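Local coordinates for protein NanS-p (Escherichia phage vB_EcoP_24B, PDB 6YP6) that is a phage-encoded carbohydrate esterase of the NanS-p type, which probably removes O-acetyl groups from sialic acids and probably binds carbohydrate, at residues A[69-80]-A[206-217]. Sequence-based numbering, arbitrary orientation.
Sequences KGGQIRCRFKVS and PVLIDSIAVEVN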
loop_
_atom_site.group_PDB
_atom_site.type_symbol
_atom_site.label_atom_id
_atom_site.label_comp_id
_atom_site.label_asym_id
_atom_site.label_seq_id
_atom_site.Cartn_x
_atom_site.Cartn_y
_atom_site.Cartn_z
ATOM N N LYS A 69 -13.219 -14.904 -1.134
ATOM C CA LYS A 69 -14.429 -14.152 -0.857
ATOM C C LYS A 69 -14.427 -12.763 -1.467
ATOM O O LYS A 69 -15.495 -12.141 -1.561
ATOM C CB LYS A 69 -14.604 -14.010 0.658
ATOM C CG LYS A 69 -14.762 -15.321 1.396
ATOM C CD LYS A 69 -14.897 -15.108 2.905
ATOM C CE LYS A 69 -14.965 -16.423 3.665
ATOM N NZ LYS A 69 -14.205 -16.349 4.944
ATOM N N GLY A 70 -13.262 -12.263 -1.874
ATOM C CA GLY A 70 -13.118 -10.879 -2.263
ATOM C C GLY A 70 -12.975 -9.978 -1.054
ATOM O O GLY A 70 -13.127 -10.394 0.098
ATOM N N GLY A 71 -12.668 -8.717 -1.329
ATOM C CA GLY A 71 -12.417 -7.740 -0.279
ATOM C C GLY A 71 -11.581 -6.608 -0.850
ATOM O O GLY A 71 -11.578 -6.383 -2.054
ATOM N N GLN A 72 -10.874 -5.910 0.036
ATOM C CA GLN A 72 -10.085 -4.770 -0.400
ATOM C C GLN A 72 -8.856 -4.586 0.478
ATOM O O GLN A 72 -8.857 -4.923 1.663
ATOM C CB GLN A 72 -10.896 -3.465 -0.361
ATOM C CG GLN A 72 -12.130 -3.435 -1.232
ATOM C CD GLN A 72 -12.614 -2.024 -1.456
ATOM O OE1 GLN A 72 -12.415 -1.140 -0.619
ATOM N NE2 GLN A 72 -13.213 -1.792 -2.605
ATOM N N ILE A 73 -7.807 -4.037 -0.133
ATOM C CA ILE A 73 -6.664 -3.441 0.551
ATOM C C ILE A 73 -6.842 -1.936 0.384
ATOM O O ILE A 73 -7.033 -1.473 -0.743
ATOM C CB ILE A 73 -5.347 -3.880 -0.109
ATOM C CG1 ILE A 73 -5.215 -5.407 -0.173
ATOM C CG2 ILE A 73 -4.150 -3.225 0.590
ATOM C CD1 ILE A 73 -4.045 -5.888 -1.014
ATOM N N ARG A 74 -6.802 -1.170 1.477
ATOM C CA ARG A 74 -7.116 0.255 1.380
ATOM C C ARG A 74 -6.206 1.103 2.257
ATOM O O ARG A 74 -5.689 0.659 3.289
ATOM C CB ARG A 74 -8.583 0.566 1.706
ATOM C CG ARG A 74 -9.046 0.112 3.049
ATOM C CD ARG A 74 -10.440 0.646 3.314
ATOM N NE ARG A 74 -11.024 0.173 4.565
ATOM C CZ ARG A 74 -10.874 0.767 5.748
ATOM N NH1 ARG A 74 -10.121 1.845 5.875
ATOM N NH2 ARG A 74 -11.473 0.260 6.813
ATOM N N CYS A 75 -6.043 2.357 1.842
ATOM C CA CYS A 75 -5.301 3.342 2.607
ATOM C C CYS A 75 -5.831 4.732 2.293
ATOM O O CYS A 75 -6.075 5.056 1.132
ATOM C CB CYS A 75 -3.814 3.269 2.242
ATOM S SG CYS A 75 -2.722 4.479 3.043
ATOM N N ARG A 76 -5.951 5.558 3.325
ATOM C CA ARG A 76 -6.224 6.984 3.178
ATOM C C ARG A 76 -4.991 7.737 3.667
ATOM O O ARG A 76 -4.504 7.484 4.780
ATOM C CB ARG A 76 -7.487 7.377 3.947
ATOM C CG ARG A 76 -7.822 8.862 3.826
ATOM C CD ARG A 76 -9.256 9.173 4.223
ATOM N NE ARG A 76 -9.614 10.570 3.949
ATOM C CZ ARG A 76 -9.562 11.573 4.830
ATOM N NH1 ARG A 76 -9.179 11.378 6.087
ATOM N NH2 ARG A 76 -9.913 12.791 4.448
ATOM N N PHE A 77 -4.484 8.649 2.833
ATOM C CA PHE A 77 -3.178 9.258 3.055
ATOM C C PHE A 77 -3.156 10.656 2.456
ATOM O O PHE A 77 -3.963 11.002 1.595
ATOM C CB PHE A 77 -2.050 8.394 2.432
ATOM C CG PHE A 77 -2.077 8.394 0.934
ATOM C CD1 PHE A 77 -2.932 7.547 0.239
ATOM C CD2 PHE A 77 -1.295 9.280 0.213
ATOM C CE1 PHE A 77 -2.993 7.593 -1.148
ATOM C CE2 PHE A 77 -1.356 9.321 -1.168
ATOM C CZ PHE A 77 -2.201 8.473 -1.850
ATOM N N LYS A 78 -2.178 11.437 2.899
ATOM C CA LYS A 78 -1.970 12.801 2.440
ATOM C C LYS A 78 -0.474 12.985 2.279
ATOM O O LYS A 78 0.292 12.691 3.198
ATOM C CB LYS A 78 -2.546 13.804 3.453
ATOM C CG LYS A 78 -2.050 15.230 3.303
ATOM C CD LYS A 78 -2.960 16.208 4.102
ATOM C CE LYS A 78 -2.202 17.184 4.960
ATOM N NZ LYS A 78 -3.152 18.230 5.375
ATOM N N VAL A 79 -0.047 13.486 1.135
ATOM C CA VAL A 79 1.370 13.701 0.865
ATOM C C VAL A 79 1.724 15.142 1.190
ATOM O O VAL A 79 0.983 16.057 0.817
ATOM C CB VAL A 79 1.739 13.388 -0.597
ATOM C CG1 VAL A 79 3.247 13.399 -0.751
ATOM C CG2 VAL A 79 1.150 12.068 -1.037
ATOM N N SER A 80 2.876 15.353 1.823
ATOM C CA SER A 80 3.353 16.676 2.198
ATOM C C SER A 80 4.620 17.007 1.417
ATOM O O SER A 80 5.438 16.126 1.139
ATOM C CB SER A 80 3.654 16.702 3.702
ATOM O OG SER A 80 3.908 18.010 4.174
ATOM N N PRO A 206 7.393 13.300 2.925
ATOM C CA PRO A 206 6.680 13.019 4.176
ATOM C C PRO A 206 5.237 12.658 3.845
ATOM O O PRO A 206 4.636 13.227 2.929
ATOM C CB PRO A 206 6.785 14.335 4.950
ATOM C CG PRO A 206 7.997 15.002 4.370
ATOM C CD PRO A 206 7.955 14.661 2.912
ATOM N N VAL A 207 4.674 11.703 4.584
ATOM C CA VAL A 207 3.308 11.251 4.331
ATOM C C VAL A 207 2.544 11.156 5.641
ATOM O O VAL A 207 3.086 10.726 6.667
ATOM C CB VAL A 207 3.287 9.922 3.535
ATOM C CG1 VAL A 207 3.841 8.753 4.334
ATOM C CG2 VAL A 207 1.877 9.595 3.013
ATOM N N LEU A 208 1.276 11.551 5.591
ATOM C CA LEU A 208 0.342 11.388 6.693
ATOM C C LEU A 208 -0.584 10.231 6.352
ATOM O O LEU A 208 -1.169 10.190 5.264
ATOM C CB LEU A 208 -0.483 12.653 6.919
ATOM C CG LEU A 208 0.142 13.708 7.829
ATOM C CD1 LEU A 208 1.436 14.218 7.281
ATOM C CD2 LEU A 208 -0.850 14.839 8.038
ATOM N N ILE A 209 -0.721 9.296 7.278
ATOM C CA ILE A 209 -1.601 8.146 7.115
ATOM C C ILE A 209 -2.778 8.294 8.066
ATOM O O ILE A 209 -2.594 8.470 9.274
ATOM C CB ILE A 209 -0.851 6.828 7.387
ATOM C CG1 ILE A 209 0.363 6.677 6.489
ATOM C CG2 ILE A 209 -1.815 5.645 7.289
ATOM C CD1 ILE A 209 0.042 6.541 5.077
ATOM N N ASP A 210 -3.984 8.210 7.521
ATOM C CA ASP A 210 -5.214 8.170 8.305
ATOM C C ASP A 210 -5.533 6.735 8.716
ATOM O O ASP A 210 -5.818 6.463 9.887
ATOM C CB ASP A 210 -6.347 8.744 7.442
ATOM C CG ASP A 210 -7.565 9.137 8.237
ATOM O OD1 ASP A 210 -7.405 9.669 9.354
ATOM O OD2 ASP A 210 -8.694 9.005 7.708
ATOM N N SER A 211 -5.484 5.822 7.749
ATOM C CA SER A 211 -5.791 4.427 7.990
ATOM C C SER A 211 -5.157 3.569 6.904
ATOM O O SER A 211 -4.888 4.030 5.788
ATOM C CB SER A 211 -7.304 4.206 7.995
ATOM O OG SER A 211 -7.858 4.534 6.733
ATOM N N ILE A 212 -4.929 2.303 7.265
ATOM C CA ILE A 212 -4.554 1.223 6.355
ATOM C C ILE A 212 -5.392 0.029 6.778
ATOM O O ILE A 212 -5.495 -0.245 7.975
ATOM C CB ILE A 212 -3.068 0.836 6.497
ATOM C CG1 ILE A 212 -2.147 2.019 6.222
ATOM C CG2 ILE A 212 -2.718 -0.341 5.579
ATOM C CD1 ILE A 212 -0.731 1.803 6.692
ATOM N N ALA A 213 -5.979 -0.693 5.831
ATOM C CA ALA A 213 -6.732 -1.875 6.226
ATOM C C ALA A 213 -6.775 -2.897 5.103
ATOM O O ALA A 213 -6.662 -2.556 3.923
ATOM C CB ALA A 213 -8.174 -1.537 6.632
ATOM N N VAL A 214 -6.958 -4.156 5.487
ATOM C CA VAL A 214 -7.392 -5.198 4.570
ATOM C C VAL A 214 -8.696 -5.738 5.120
ATOM O O VAL A 214 -8.767 -6.107 6.299
ATOM C CB VAL A 214 -6.347 -6.309 4.384
ATOM C CG1 VAL A 214 -6.873 -7.347 3.404
ATOM C CG2 VAL A 214 -5.028 -5.730 3.898
ATOM N N GLU A 215 -9.721 -5.760 4.281
ATOM C CA GLU A 215 -11.044 -6.245 4.649
ATOM C C GLU A 215 -11.422 -7.374 3.705
ATOM O O GLU A 215 -11.022 -7.383 2.533
ATOM C CB GLU A 215 -12.062 -5.101 4.584
ATOM C CG GLU A 215 -11.837 -4.064 5.682
ATOM C CD GLU A 215 -12.606 -2.768 5.498
ATOM O OE1 GLU A 215 -12.944 -2.392 4.349
ATOM O OE2 GLU A 215 -12.868 -2.108 6.526
ATOM N N VAL A 216 -12.165 -8.342 4.235
ATOM C CA VAL A 216 -12.583 -9.521 3.493
ATOM C C VAL A 216 -14.101 -9.578 3.541
ATOM O O VAL A 216 -14.708 -9.414 4.607
ATOM C CB VAL A 216 -11.952 -10.800 4.075
ATOM C CG1 VAL A 216 -12.397 -12.011 3.305
ATOM C CG2 VAL A 216 -10.421 -10.673 4.047
ATOM N N ASN A 217 -14.716 -9.785 2.385
ATOM C CA ASN A 217 -16.167 -9.864 2.343
ATOM C C ASN A 217 -16.668 -11.011 3.218
ATOM O O ASN A 217 -16.028 -12.055 3.323
ATOM C CB ASN A 217 -16.627 -10.071 0.904
ATOM C CG ASN A 217 -16.326 -8.883 0.023
ATOM O OD1 ASN A 217 -16.306 -7.744 0.478
ATOM N ND2 ASN A 217 -16.097 -9.147 -1.253
HETATM O O HOH W 1 -8.240 3.118 4.358
#
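The guanidinium of Arg74 lies flat over Ala213, whose CB sits 3.6 Å above the centre of one face, while the Glu215 carboxylate and the Ser211 hydroxyl come up to its edge. With Arg74 CG wedged between its own backbone N and carbonyl carbon (chi1 57°) and the chain extended beyond, the group is laid across the neighbouring strand. There Arg74 NH2 reaches Glu215 OE2 at 2.8 Å, almost straight and in the guanidinium plane but from above the carboxylate, the two planes being 67° apart; a weak NE to OE1 bond adds a second hold. A water takes a bond from NH1 and bridges to Ser211 OG; these holds at its edge, with Ala213 on one face, limit how the guanidinium can turn.

Arg76 makes a single-pronged salt bridge to Asp210, NH1 to OD2 2.9 Å, the donor above the carboxylate plane and the two planes 71° apart. Asp210 OD2 also bonds Thr38; Arg76 NH1 also bonds Glu36 O, and the guanidinium makes a cation-pi contact with Trp152. Lys78 CE runs beside Leu208 CD2 before its amine pairs with Asp34.

The opposite face, carrying Ile73, Cys75 and Phe77, is apolar. Ile209 CD1 reaches both Phe77 CB (3.8 Å) and Cys75 SG, Ile73 lies alongside Val214, and the Phe77 ring has Val79 CG2 at its edge and meets Phe145 edge-to-face. Strand 88-95 of the second sheet covers this side.

Paired antiparallel backbone bonds join the strands, and at the far end Asn217 ND2 bonds Lys69 O at 3.1 Å. The pairing slips by one where Asp210 and Ser211 both face Arg76, whose O accepts from Asp210 N and whose N donates to Ser211 O: a classic beta bulge in one antiparallel sheet of a two-sheet, sandwich-like fold.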